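CHAD domain protein (Streptomyces chartreusis, PDB 6RN5) probably binds inorganic polyphosphate through its helical CHAD domain and also binds copper ions at histidine sites. Local coordinates at residues M101-T106 against A186-H191; R108-L112 against A320-A326; K174-L179 against T340-L344; A258-H262 against H348-H353; A313-H317 against A358-F362. All coordinates share one frame; numbering follows the deposited sequence.

Interaction 1: residues M101-T106 against A186-H191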
# COMPACT_ATOMS: atom_id res chain seq x y z
N MET A 101 -8.59 -9.20 26.98
CA MET A 101 -7.98 -7.88 26.77
C MET A 101 -6.47 -7.86 26.86
O MET A 101 -5.78 -7.38 25.95
CB MET A 101 -8.61 -6.86 27.68
CG MET A 101 -9.90 -6.30 27.08
SD MET A 101 -9.72 -4.96 25.83
CE MET A 101 -8.31 -5.41 24.80
N GLU A 102 -5.93 -8.44 27.91
CA GLU A 102 -4.48 -8.43 28.05
C GLU A 102 -3.81 -8.97 26.78
O GLU A 102 -2.97 -8.31 26.18
CB GLU A 102 -4.03 -9.21 29.28
CG GLU A 102 -2.53 -9.22 29.44
CD GLU A 102 -2.04 -10.02 30.63
OE1 GLU A 102 -2.87 -10.61 31.38
OE2 GLU A 102 -0.81 -10.05 30.79
N HIS A 103 -4.22 -10.16 26.37
CA HIS A 103 -3.70 -10.84 25.18
C HIS A 103 -3.88 -10.01 23.88
O HIS A 103 -2.99 -9.94 23.08
CB HIS A 103 -4.39 -12.24 25.05
CG HIS A 103 -4.39 -12.80 23.67
ND1 HIS A 103 -3.29 -13.44 23.11
CD2 HIS A 103 -5.36 -12.83 22.71
CE1 HIS A 103 -3.58 -13.82 21.88
NE2 HIS A 103 -4.83 -13.47 21.61
N ALA A 104 -5.05 -9.40 23.68
CA ALA A 104 -5.26 -8.60 22.51
C ALA A 104 -4.19 -7.48 22.41
O ALA A 104 -3.63 -7.21 21.34
CB ALA A 104 -6.71 -8.05 22.50
N TYR A 105 -3.92 -6.81 23.52
CA TYR A 105 -2.91 -5.74 23.55
C TYR A 105 -1.52 -6.28 23.30
O TYR A 105 -0.73 -5.68 22.51
CB TYR A 105 -2.94 -4.94 24.85
CG TYR A 105 -4.16 -4.06 24.97
CD1 TYR A 105 -4.45 -3.09 24.02
CD2 TYR A 105 -5.02 -4.16 26.07
CE1 TYR A 105 -5.56 -2.28 24.14
CE2 TYR A 105 -6.14 -3.36 26.18
CZ TYR A 105 -6.40 -2.44 25.22
OH TYR A 105 -7.48 -1.62 25.35
N THR A 106 -1.25 -7.45 23.85
CA THR A 106 0.06 -8.11 23.63
C THR A 106 0.26 -8.49 22.18
O THR A 106 1.32 -8.26 21.62
CB THR A 106 0.18 -9.39 24.47
OG1 THR A 106 -0.13 -9.08 25.84
CG2 THR A 106 1.59 -9.98 24.37
N ALA A 186 -1.47 -0.24 28.37
CA ALA A 186 -2.80 -0.82 28.11
C ALA A 186 -2.89 -2.27 28.61
O ALA A 186 -3.85 -2.66 29.25
CB ALA A 186 -3.13 -0.78 26.63
N ARG A 187 -1.82 -3.02 28.35
CA ARG A 187 -1.73 -4.41 28.71
C ARG A 187 -1.73 -4.56 30.22
O ARG A 187 -2.52 -5.33 30.76
CB ARG A 187 -0.45 -4.99 28.12
CG ARG A 187 -0.07 -6.37 28.63
CD ARG A 187 1.27 -6.79 28.05
NE ARG A 187 1.82 -7.92 28.79
CZ ARG A 187 2.90 -8.62 28.44
NH1 ARG A 187 3.59 -8.32 27.34
NH2 ARG A 187 3.31 -9.63 29.22
N THR A 188 -0.82 -3.86 30.89
CA THR A 188 -0.67 -3.90 32.34
C THR A 188 -1.96 -3.47 33.00
O THR A 188 -2.43 -4.10 33.97
CB THR A 188 0.50 -3.01 32.77
OG1 THR A 188 1.68 -3.53 32.19
CG2 THR A 188 0.73 -3.05 34.24
N ARG A 189 -2.58 -2.44 32.45
CA ARG A 189 -3.88 -2.04 32.97
C ARG A 189 -4.96 -3.14 32.83
O ARG A 189 -5.73 -3.42 33.77
CB ARG A 189 -4.34 -0.72 32.37
CG ARG A 189 -5.75 -0.36 32.72
CD ARG A 189 -5.98 1.08 32.33
NE ARG A 189 -7.35 1.47 32.57
CZ ARG A 189 -7.81 2.69 32.37
NH1 ARG A 189 -7.02 3.67 31.89
NH2 ARG A 189 -9.08 2.95 32.62
N ALA A 190 -5.01 -3.76 31.64
CA ALA A 190 -5.89 -4.88 31.34
C ALA A 190 -5.62 -6.05 32.25
O ALA A 190 -6.55 -6.71 32.70
CB ALA A 190 -5.67 -5.33 29.93
N HIS A 191 -4.33 -6.34 32.49
CA HIS A 191 -3.96 -7.48 33.30
C HIS A 191 -4.50 -7.30 34.72
O HIS A 191 -5.14 -8.20 35.28
CB HIS A 191 -2.44 -7.64 33.34
CG HIS A 191 -1.95 -8.71 34.27
ND1 HIS A 191 -1.97 -10.05 33.94
CD2 HIS A 191 -1.38 -8.63 35.50
CE1 HIS A 191 -1.43 -10.75 34.93
NE2 HIS A 191 -1.06 -9.91 35.89
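Glu102 and Arg187 stand closest in the backbone where helix 101-106 and helix 186-191 run almost antiparallel, their axes 8.2 Å apart at an angle of 168°. Small alanines on the second helix face this close approach. The methyl group of Ala186 sits over the centre of the Tyr105 ring, CB 3.6 Å from the ring centroid and nearly on the ring normal, a CH-pi contact. Ala190 CB meets the same ring at its edge and also packs against Met101 CB, 4.0 Å away. On the other flank Glu102 reaches over with an extended chain, CG anti to the backbone N (chi1 180°), and its CG rests on Arg187 CG. The carboxylate at its end accepts a hydrogen bond from His191, ND1 to OE1 2.8 Å with an N-H...O angle of 162°. The oxygen lies in the plane of the imidazole, but the N-H comes to it from above the carboxylate plane. A long salt bridge, 3.9 Å from Glu102 OE2 to Arg187 NE, adds a second basic neighbour. Thr106 OG1 lies over one face of the Arg187 guanidinium and donates to Glu102 O, a carbonyl that also takes the backbone N-H of Thr106. The contact lies at the surface of the CHAD domain, and its chemistry is divided: an apolar strip around Tyr105 beside a carboxylate between two basic groups, which would favour a charged Glu102.

Interaction 2: residues R108-L112 against A320-A326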
# COMPACT_ATOMS: atom_id res chain seq x y z
N ARG A 108 -1.34 -7.25 19.52
CA ARG A 108 -1.32 -6.02 18.73
C ARG A 108 0.08 -5.35 18.72
O ARG A 108 0.55 -4.90 17.69
CB ARG A 108 -2.40 -5.10 19.27
CG ARG A 108 -2.60 -3.84 18.49
CD ARG A 108 -3.86 -3.19 18.99
NE ARG A 108 -4.95 -4.16 18.89
CZ ARG A 108 -5.95 -4.29 19.77
NH1 ARG A 108 -6.04 -3.51 20.84
NH2 ARG A 108 -6.87 -5.21 19.56
N LEU A 109 0.74 -5.29 19.85
CA LEU A 109 2.06 -4.68 19.90
C LEU A 109 3.01 -5.44 19.01
O LEU A 109 3.71 -4.87 18.16
CB LEU A 109 2.60 -4.66 21.33
CG LEU A 109 4.03 -4.14 21.53
CD1 LEU A 109 4.26 -2.79 20.85
CD2 LEU A 109 4.39 -4.03 23.00
N GLU A 110 3.02 -6.75 19.19
CA GLU A 110 3.84 -7.61 18.34
C GLU A 110 3.59 -7.44 16.84
O GLU A 110 4.53 -7.31 16.04
CB GLU A 110 3.60 -9.05 18.73
CG GLU A 110 4.32 -9.99 17.81
CD GLU A 110 4.88 -11.18 18.53
OE1 GLU A 110 4.17 -11.69 19.45
OE2 GLU A 110 6.01 -11.60 18.15
N ARG A 111 2.32 -7.45 16.45
CA ARG A 111 1.95 -7.27 15.07
C ARG A 111 2.51 -5.94 14.58
O ARG A 111 3.09 -5.85 13.49
CB ARG A 111 0.42 -7.31 14.94
CG ARG A 111 -0.15 -6.71 13.67
CD ARG A 111 -1.67 -6.85 13.60
NE ARG A 111 -2.03 -8.17 13.12
CZ ARG A 111 -2.14 -8.54 11.85
NH1 ARG A 111 -2.01 -7.67 10.84
NH2 ARG A 111 -2.46 -9.79 11.59
N LEU A 112 2.37 -4.89 15.39
CA LEU A 112 2.83 -3.58 14.94
C LEU A 112 4.36 -3.48 14.89
O LEU A 112 4.93 -2.91 13.94
CB LEU A 112 2.22 -2.48 15.80
CG LEU A 112 0.70 -2.26 15.60
CD1 LEU A 112 0.07 -1.46 16.73
CD2 LEU A 112 0.35 -1.59 14.29
N ALA A 320 -5.83 -6.83 12.02
CA ALA A 320 -5.26 -5.75 11.21
C ALA A 320 -6.08 -4.45 11.37
O ALA A 320 -5.53 -3.33 11.43
CB ALA A 320 -5.17 -6.17 9.75
N SER A 321 -7.40 -4.60 11.42
CA SER A 321 -8.26 -3.47 11.65
C SER A 321 -7.92 -2.74 12.95
O SER A 321 -7.75 -1.52 12.95
CB SER A 321 -9.72 -3.93 11.65
OG SER A 321 -10.57 -2.85 11.91
N GLU A 322 -7.76 -3.49 14.03
CA GLU A 322 -7.54 -2.90 15.35
C GLU A 322 -6.09 -2.35 15.42
O GLU A 322 -5.82 -1.33 16.05
CB GLU A 322 -7.77 -3.93 16.48
CG GLU A 322 -9.21 -4.18 16.92
CD GLU A 322 -9.88 -2.93 17.51
OE1 GLU A 322 -9.23 -2.09 18.18
OE2 GLU A 322 -11.09 -2.76 17.30
N ALA A 323 -5.17 -3.03 14.77
CA ALA A 323 -3.84 -2.53 14.74
C ALA A 323 -3.76 -1.20 13.99
O ALA A 323 -3.06 -0.28 14.42
CB ALA A 323 -2.92 -3.54 14.12
N ALA A 324 -4.47 -1.09 12.87
CA ALA A 324 -4.44 0.15 12.12
C ALA A 324 -4.96 1.29 12.99
O ALA A 324 -4.42 2.39 12.93
CB ALA A 324 -5.24 0.02 10.83
N ALA A 325 -5.99 1.02 13.80
CA ALA A 325 -6.62 2.04 14.63
C ALA A 325 -5.68 2.44 15.75
O ALA A 325 -5.64 3.60 16.12
CB ALA A 325 -7.94 1.56 15.19
N ALA A 326 -4.88 1.51 16.28
CA ALA A 326 -3.91 1.89 17.27
C ALA A 326 -2.82 2.79 16.66
O ALA A 326 -2.32 3.67 17.32
CB ALA A 326 -3.27 0.68 17.91
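Arg108, Arg111 and Leu112 reach from helix 108-112 onto the alanine-rich face of helix 320-326, which crosses it at -78° with the axes 9.9 Å apart. Both arginines leave the backbone in the same way, CG anti to N, and then bend at chi3, yet they end in different places. In Arg108 the bend (chi3 -55°) lays the guanidinium across Glu322: NH2 is 3.5 Å from Glu322 CB, while CD touches the methyl of Ala326. Glu322 is itself folded at chi2, and its OE1 stands over a face of the Arg108 guanidinium, 4.1 Å from NH2, where no N-H points at it; any attraction between them is probably of charge alone. The extended start of Arg111 puts CD 3.6 Å from Ala323 CB; the turn at chi3 (-82°) then carries the guanidinium to Ala320, one face over the backbone N. Leu112 straddles the middle, CD2 3.8 Å from Ala323 CB and CD1 4.1 Å from Ala326 CB. Small alanine side chains thus receive both the leucine branches and the aliphatic parts of the arginines within the CHAD helical bundle. The polar end of Arg111 is taken up by a third helix, 338-366, where NH1 is hydrogen-bonded to Gln351. With no hydrogen bond between the two segments, their cohesion rests on van der Waals contact, probably supplemented by charge attraction between Arg108 and Glu322.

Interaction 3: residues K174-L179 against T340-L344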
# COMPACT_ATOMS: atom_id res chain seq x y z
N LYS A 174 11.21 5.63 16.79
CA LYS A 174 10.36 6.38 17.68
C LYS A 174 8.95 5.87 17.71
O LYS A 174 8.38 5.84 18.79
CB LYS A 174 10.37 7.85 17.36
CG LYS A 174 11.55 8.55 18.02
CD LYS A 174 11.71 9.96 17.51
CE LYS A 174 12.70 10.75 18.34
NZ LYS A 174 12.73 12.16 17.86
N ALA A 175 8.39 5.50 16.54
CA ALA A 175 7.00 5.03 16.51
C ALA A 175 6.91 3.74 17.29
O ALA A 175 5.94 3.52 17.99
CB ALA A 175 6.51 4.80 15.08
N GLY A 176 7.96 2.92 17.17
CA GLY A 176 8.03 1.63 17.81
C GLY A 176 8.04 1.75 19.30
O GLY A 176 7.34 1.01 20.01
N ALA A 177 8.83 2.69 19.79
CA ALA A 177 8.95 2.92 21.20
C ALA A 177 7.65 3.56 21.78
O ALA A 177 7.23 3.26 22.92
CB ALA A 177 10.14 3.83 21.45
N LEU A 178 7.04 4.44 21.00
CA LEU A 178 5.76 5.04 21.40
C LEU A 178 4.66 3.97 21.59
O LEU A 178 4.01 3.91 22.61
CB LEU A 178 5.34 6.08 20.37
CG LEU A 178 4.02 6.79 20.64
CD1 LEU A 178 4.15 7.65 21.89
CD2 LEU A 178 3.64 7.64 19.44
N LEU A 179 4.51 3.11 20.61
CA LEU A 179 3.53 2.03 20.68
C LEU A 179 3.88 1.00 21.77
O LEU A 179 3.00 0.48 22.46
CB LEU A 179 3.43 1.36 19.31
CG LEU A 179 2.82 2.24 18.21
CD1 LEU A 179 3.12 1.66 16.86
CD2 LEU A 179 1.31 2.39 18.36
N THR A 340 7.88 10.68 13.47
CA THR A 340 7.17 9.63 14.17
C THR A 340 5.76 9.50 13.59
O THR A 340 5.31 8.42 13.27
CB THR A 340 7.15 9.96 15.67
OG1 THR A 340 8.50 10.03 16.11
CG2 THR A 340 6.42 8.89 16.45
N ALA A 341 5.08 10.62 13.40
CA ALA A 341 3.75 10.59 12.81
C ALA A 341 3.78 10.04 11.38
O ALA A 341 2.85 9.38 10.91
CB ALA A 341 3.16 11.98 12.84
N TYR A 342 4.86 10.32 10.68
CA TYR A 342 4.98 9.88 9.30
C TYR A 342 5.09 8.39 9.28
O TYR A 342 4.42 7.75 8.50
CB TYR A 342 6.21 10.55 8.69
CG TYR A 342 6.67 10.14 7.29
CD1 TYR A 342 7.42 8.96 7.09
CD2 TYR A 342 6.45 10.97 6.21
CE1 TYR A 342 7.88 8.62 5.83
CE2 TYR A 342 6.91 10.66 4.95
CZ TYR A 342 7.64 9.50 4.77
OH TYR A 342 8.06 9.21 3.52
N ALA A 343 5.88 7.82 10.18
CA ALA A 343 5.97 6.39 10.26
C ALA A 343 4.63 5.74 10.58
O ALA A 343 4.30 4.68 10.06
CB ALA A 343 6.99 5.97 11.30
N LEU A 344 3.89 6.36 11.49
CA LEU A 344 2.62 5.84 11.90
C LEU A 344 1.62 5.90 10.78
O LEU A 344 0.78 5.02 10.68
CB LEU A 344 2.11 6.62 13.11
CG LEU A 344 2.92 6.45 14.39
CD1 LEU A 344 2.42 7.47 15.41
CD2 LEU A 344 2.73 5.05 14.91
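Thr340 pushes into the surface of helix 174-179 beside Lys174 and Ala175, near the closest backbone approach, where Ala175 CA and Thr340 CA are 5.2 Å apart. Its two branches part company. OG1 faces the aliphatic start of Lys174, 3.1 Å from CB, and the lysine chain crosses the threonine at about a right angle before running on past it in an extended form. With chi1 at -60° OG1 stands beside the backbone N and CG2 lies anti to it, turned onto the backbone of Ala175, 3.9 Å from its CA; CG2 also approaches Leu178 CD2. The methyl of Ala175 is the complementary bump: it fits between Ala343 CB, 4.0 Å away, and Leu344 CD2, 3.8 Å away. The contact, axes 9.1 Å apart and crossing at -80°, joins helices 170-198 and 338-366 at one end of the all-helical CHAD fold, next to the second subunit. Ala330 of helix 305-331 packs on Leu179 and Leu344, and Ile336 on Leu178. Leu344 spreads its two methyls over the facing helix. CD1 meets Leu178 CD2 at 4.2 Å, and CD2 meets Leu179 CD1 at 3.9 Å as the Leu179 and Leu344 side chains slide past each other in opposite directions. Leu178 thereby touches both Thr340 and Leu344, one turn apart on the second helix. Ile261 of the second subunit packs against Ala343.

Interaction 4: residues A258-H262 against H348-H353. With CU (copper (II) ion), chain B; CU (copper (II) ion), chain C.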
# COMPACT_ATOMS: atom_id res chain seq x y z
N ALA A 258 -10.16 3.43 -0.05
CA ALA A 258 -9.56 2.83 1.14
C ALA A 258 -9.68 3.71 2.42
O ALA A 258 -9.75 3.17 3.54
CB ALA A 258 -8.09 2.48 0.86
N ALA A 259 -9.73 5.04 2.26
CA ALA A 259 -9.66 6.00 3.39
C ALA A 259 -8.42 5.82 4.29
O ALA A 259 -8.48 5.51 5.50
CB ALA A 259 -10.93 5.98 4.21
N LEU A 260 -7.29 6.05 3.67
CA LEU A 260 -6.01 5.92 4.34
C LEU A 260 -5.60 7.18 5.10
O LEU A 260 -4.83 7.12 6.05
CB LEU A 260 -4.96 5.52 3.33
CG LEU A 260 -5.34 4.24 2.60
CD1 LEU A 260 -4.36 3.93 1.48
CD2 LEU A 260 -5.42 3.07 3.57
N ILE A 261 -6.14 8.32 4.73
CA ILE A 261 -5.93 9.51 5.52
C ILE A 261 -7.31 9.95 5.94
O ILE A 261 -8.14 10.25 5.09
CB ILE A 261 -5.24 10.63 4.72
CG1 ILE A 261 -4.00 10.12 3.99
CG2 ILE A 261 -4.81 11.73 5.68
CD1 ILE A 261 -3.45 11.11 2.97
N HIS A 262 -7.58 9.89 7.23
CA HIS A 262 -8.85 10.34 7.81
C HIS A 262 -8.51 10.83 9.19
O HIS A 262 -7.45 10.45 9.74
CB HIS A 262 -9.90 9.19 7.88
CG HIS A 262 -9.50 8.06 8.78
ND1 HIS A 262 -9.41 8.19 10.15
CD2 HIS A 262 -9.12 6.79 8.50
CE1 HIS A 262 -9.01 7.04 10.68
NE2 HIS A 262 -8.84 6.18 9.69
N HIS A 348 -0.38 2.56 9.61
CA HIS A 348 -1.82 2.50 9.45
C HIS A 348 -2.21 2.02 8.07
O HIS A 348 -3.10 1.19 7.93
CB HIS A 348 -2.46 3.86 9.73
CG HIS A 348 -3.91 3.94 9.37
ND1 HIS A 348 -4.35 4.35 8.13
CD2 HIS A 348 -5.03 3.66 10.09
CE1 HIS A 348 -5.68 4.33 8.11
NE2 HIS A 348 -6.11 3.90 9.29
N ALA A 349 -1.54 2.53 7.04
CA ALA A 349 -1.84 2.16 5.67
C ALA A 349 -1.53 0.69 5.42
O ALA A 349 -2.35 -0.07 4.85
CB ALA A 349 -1.04 3.05 4.71
N ASP A 350 -0.34 0.27 5.85
CA ASP A 350 0.02 -1.12 5.83
C ASP A 350 -1.05 -2.05 6.42
O ASP A 350 -1.43 -3.07 5.81
CB ASP A 350 1.34 -1.32 6.62
CG ASP A 350 1.82 -2.74 6.54
OD1 ASP A 350 2.28 -3.10 5.44
OD2 ASP A 350 1.71 -3.48 7.55
N GLN A 351 -1.54 -1.71 7.61
CA GLN A 351 -2.49 -2.59 8.28
C GLN A 351 -3.85 -2.51 7.57
O GLN A 351 -4.57 -3.50 7.52
CB GLN A 351 -2.57 -2.26 9.78
CG GLN A 351 -1.23 -2.51 10.48
CD GLN A 351 -0.89 -3.97 10.47
OE1 GLN A 351 -1.63 -4.79 11.04
NE2 GLN A 351 0.20 -4.34 9.75
N ARG A 352 -4.19 -1.38 6.97
CA ARG A 352 -5.41 -1.33 6.17
C ARG A 352 -5.26 -2.16 4.90
O ARG A 352 -6.23 -2.79 4.44
CB ARG A 352 -5.79 0.10 5.81
CG ARG A 352 -6.22 0.94 6.98
CD ARG A 352 -7.32 0.26 7.79
NE ARG A 352 -8.52 -0.15 7.04
CZ ARG A 352 -9.59 -0.74 7.58
NH1 ARG A 352 -9.64 -1.04 8.88
NH2 ARG A 352 -10.64 -1.04 6.83
N HIS A 353 -4.04 -2.24 4.36
CA HIS A 353 -3.77 -3.15 3.23
C HIS A 353 -3.93 -4.60 3.65
O HIS A 353 -4.42 -5.38 2.86
CB HIS A 353 -2.41 -2.89 2.54
CG HIS A 353 -2.29 -1.50 1.99
ND1 HIS A 353 -3.38 -0.78 1.55
CD2 HIS A 353 -1.21 -0.68 1.84
CE1 HIS A 353 -2.98 0.42 1.14
NE2 HIS A 353 -1.67 0.50 1.30
CU CU B . -8.09 4.12 9.71
CU CU C . 0.50 1.72 1.44
O HOH W 1 -9.23 0.78 4.60
O HOH W 2 -2.71 5.51 6.47
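His262 takes chi1 64°, its CG between the backbone N and the carbonyl carbon, while His348 sets CG anti to N (chi1 171°); these torsions turn two rings from a loop and a helix toward one copper ion. The metal is bound by His262 NE2 at 2.2 Å and His348 NE2 at 2.0 Å. The ring planes meet obliquely, 77° apart. On the far side of the His348 ring, ND1 donates to a water, 2.6 Å away, which passes a hydrogen bond on to Leu260 O. Together with the copper bond at NE2, this second-shell bridge probably holds the ring's rotation, and Arg352 CG covers one of its faces. Leu260 wedges its branches against the helix, CD2 3.7 Å from Arg352 CB and CD1 3.8 Å from His353 CE1. A second water joins Ala258 O to Arg352 NE, while the other end of that guanidinium pairs with Asp274 and a sulfate. His353 NE2 lies 2.5 Å from a second copper ion, which His353 of the second subunit also binds. With His271 completing the protein ligands of the first ion, this is a three-histidine copper site, beside an intersubunit copper bridge.

Interaction 5: residues A313-H317 against A358-F362. With SO4 (sulfate ion), chain H.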
# COMPACT_ATOMS: atom_id res chain seq x y z
N ALA A 313 -8.72 -15.99 8.18
CA ALA A 313 -8.70 -14.77 7.44
C ALA A 313 -9.52 -13.70 8.16
O ALA A 313 -9.11 -12.56 8.18
CB ALA A 313 -9.24 -15.00 6.06
N LEU A 314 -10.65 -14.07 8.77
CA LEU A 314 -11.41 -13.06 9.52
C LEU A 314 -10.72 -12.62 10.82
O LEU A 314 -10.89 -11.47 11.24
CB LEU A 314 -12.81 -13.53 9.82
CG LEU A 314 -13.62 -13.83 8.55
CD1 LEU A 314 -14.99 -14.45 8.85
CD2 LEU A 314 -13.75 -12.61 7.67
N ASN A 315 -9.92 -13.47 11.45
CA ASN A 315 -9.13 -13.00 12.60
C ASN A 315 -8.04 -11.99 12.17
O ASN A 315 -7.75 -11.05 12.89
CB ASN A 315 -8.46 -14.13 13.37
CG ASN A 315 -9.44 -15.02 14.13
OD1 ASN A 315 -10.61 -14.66 14.40
ND2 ASN A 315 -8.96 -16.20 14.48
N ARG A 316 -7.43 -12.19 11.02
CA ARG A 316 -6.43 -11.27 10.57
C ARG A 316 -7.10 -9.97 10.23
O ARG A 316 -6.55 -8.90 10.49
CB ARG A 316 -5.64 -11.87 9.40
CG ARG A 316 -4.55 -12.83 9.91
CD ARG A 316 -4.37 -14.07 9.06
NE ARG A 316 -4.15 -13.78 7.64
CZ ARG A 316 -4.66 -14.47 6.61
NH1 ARG A 316 -5.47 -15.51 6.80
NH2 ARG A 316 -4.38 -14.09 5.37
N HIS A 317 -8.29 -10.05 9.65
CA HIS A 317 -9.07 -8.86 9.33
C HIS A 317 -9.28 -8.00 10.58
O HIS A 317 -9.06 -6.81 10.60
CB HIS A 317 -10.39 -9.29 8.70
CG HIS A 317 -11.23 -8.15 8.22
ND1 HIS A 317 -11.82 -7.25 9.07
CD2 HIS A 317 -11.59 -7.76 6.98
CE1 HIS A 317 -12.51 -6.36 8.37
NE2 HIS A 317 -12.39 -6.65 7.10
N ALA A 358 -7.01 -9.60 3.86
CA ALA A 358 -7.72 -10.60 4.58
C ALA A 358 -9.12 -10.82 3.97
O ALA A 358 -9.65 -11.95 3.98
CB ALA A 358 -7.80 -10.25 6.04
N ARG A 359 -9.72 -9.75 3.43
CA ARG A 359 -11.06 -9.88 2.87
C ARG A 359 -10.99 -10.74 1.60
O ARG A 359 -11.89 -11.53 1.32
CB ARG A 359 -11.65 -8.53 2.52
CG ARG A 359 -12.00 -7.64 3.67
CD ARG A 359 -12.65 -6.32 3.19
NE ARG A 359 -12.88 -5.48 4.37
CZ ARG A 359 -12.92 -4.15 4.37
NH1 ARG A 359 -12.78 -3.45 3.26
NH2 ARG A 359 -13.12 -3.51 5.51
N PHE A 360 -9.95 -10.51 0.81
CA PHE A 360 -9.71 -11.35 -0.35
C PHE A 360 -9.43 -12.83 0.03
O PHE A 360 -10.00 -13.75 -0.56
CB PHE A 360 -8.56 -10.76 -1.18
CG PHE A 360 -8.28 -11.48 -2.47
CD1 PHE A 360 -9.15 -11.37 -3.55
CD2 PHE A 360 -7.13 -12.27 -2.62
CE1 PHE A 360 -8.90 -12.02 -4.75
CE2 PHE A 360 -6.88 -12.94 -3.82
CZ PHE A 360 -7.77 -12.81 -4.89
N ALA A 361 -8.58 -13.05 1.02
CA ALA A 361 -8.32 -14.40 1.48
C ALA A 361 -9.62 -15.10 1.94
O ALA A 361 -9.88 -16.26 1.59
CB ALA A 361 -7.26 -14.41 2.59
N PHE A 362 -10.46 -14.39 2.69
CA PHE A 362 -11.70 -14.98 3.14
C PHE A 362 -12.52 -15.39 1.93
O PHE A 362 -13.01 -16.52 1.85
CB PHE A 362 -12.54 -14.00 3.96
CG PHE A 362 -13.94 -14.48 4.20
CD1 PHE A 362 -14.23 -15.33 5.26
CD2 PHE A 362 -14.99 -14.09 3.35
CE1 PHE A 362 -15.53 -15.80 5.46
CE2 PHE A 362 -16.30 -14.51 3.57
CZ PHE A 362 -16.57 -15.38 4.62
S SO4 H . -13.50 0.32 4.81
O1 SO4 H . -14.83 1.01 4.73
O2 SO4 H . -13.63 -0.65 5.95
O3 SO4 H . -13.23 -0.51 3.63
O4 SO4 H . -12.39 1.35 4.91
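Ala358 and Ala313 lie at the centre of the apolar packing, where helix 313-317 and helix 358-362 run nearly antiparallel (166°) with axes 8.3 Å apart. Ala358 CB fits against the opposite backbone, 3.4 Å from Ala313 O, and Ala313 CB touches the CB atoms of both Ala361 and Phe362. Leu314 lies obliquely across the Phe362 ring, its CG 3.7 Å from CD1. On the outer flank the guanidinium of Arg316 comes to the methyl of Ala361. The two segments belong to helices 305-331 and 338-366, consecutive in the chain and folded back on each other as an antiparallel hairpin in the all-helical CHAD fold; helix 274-295 covers one side through Trp277, which stacks on His317. The polar group is built round Arg359. Extended from CG to NE, it brings NE to His317 NE2 at 3.0 Å, a hydrogen bond of 154° whose donor lies in the plane of the imidazole. The ring and guanidinium planes are turned 36° apart. Beyond that bond the guanidinium grips a sulfate edge-on with two nearly straight bonds, NH1 to O3 at 3.0 Å and NH2 to O2 at 2.9 Å. An anion at this spot is consistent with a place where polyphosphate might be bound. The sulfate, probably from the crystallisation liquor, is also held by His271 and Gln273, and Arg359 has further carboxylate partners in Asp274 and Glu356.

Along the chain the first segments come in the order 1, 2, 3, 4, 5, but the second partners interleave, so most of the contacts cross. Helix 82-120 serves interactions 1 and 2, helix 170-198 interactions 1 and 3, helix 305-331 interactions 2 and 5, and helix 338-366 interactions 3, 4 and 5. Interaction 2 sits in the middle, its centre 12 to 14 Å from each of the others, and Arg111 reaches Gln351 of interaction 4. Interactions 3 and 5 lie farthest apart, about 26 Å between centres. Along helix 338-366 come, partly overlapping, second-subunit contacts between 341 and 353, copper-binding His348 and His353, and sulfate-binding Arg352 and Arg359, consistent with a combined metal- and polyphosphate-binding fold.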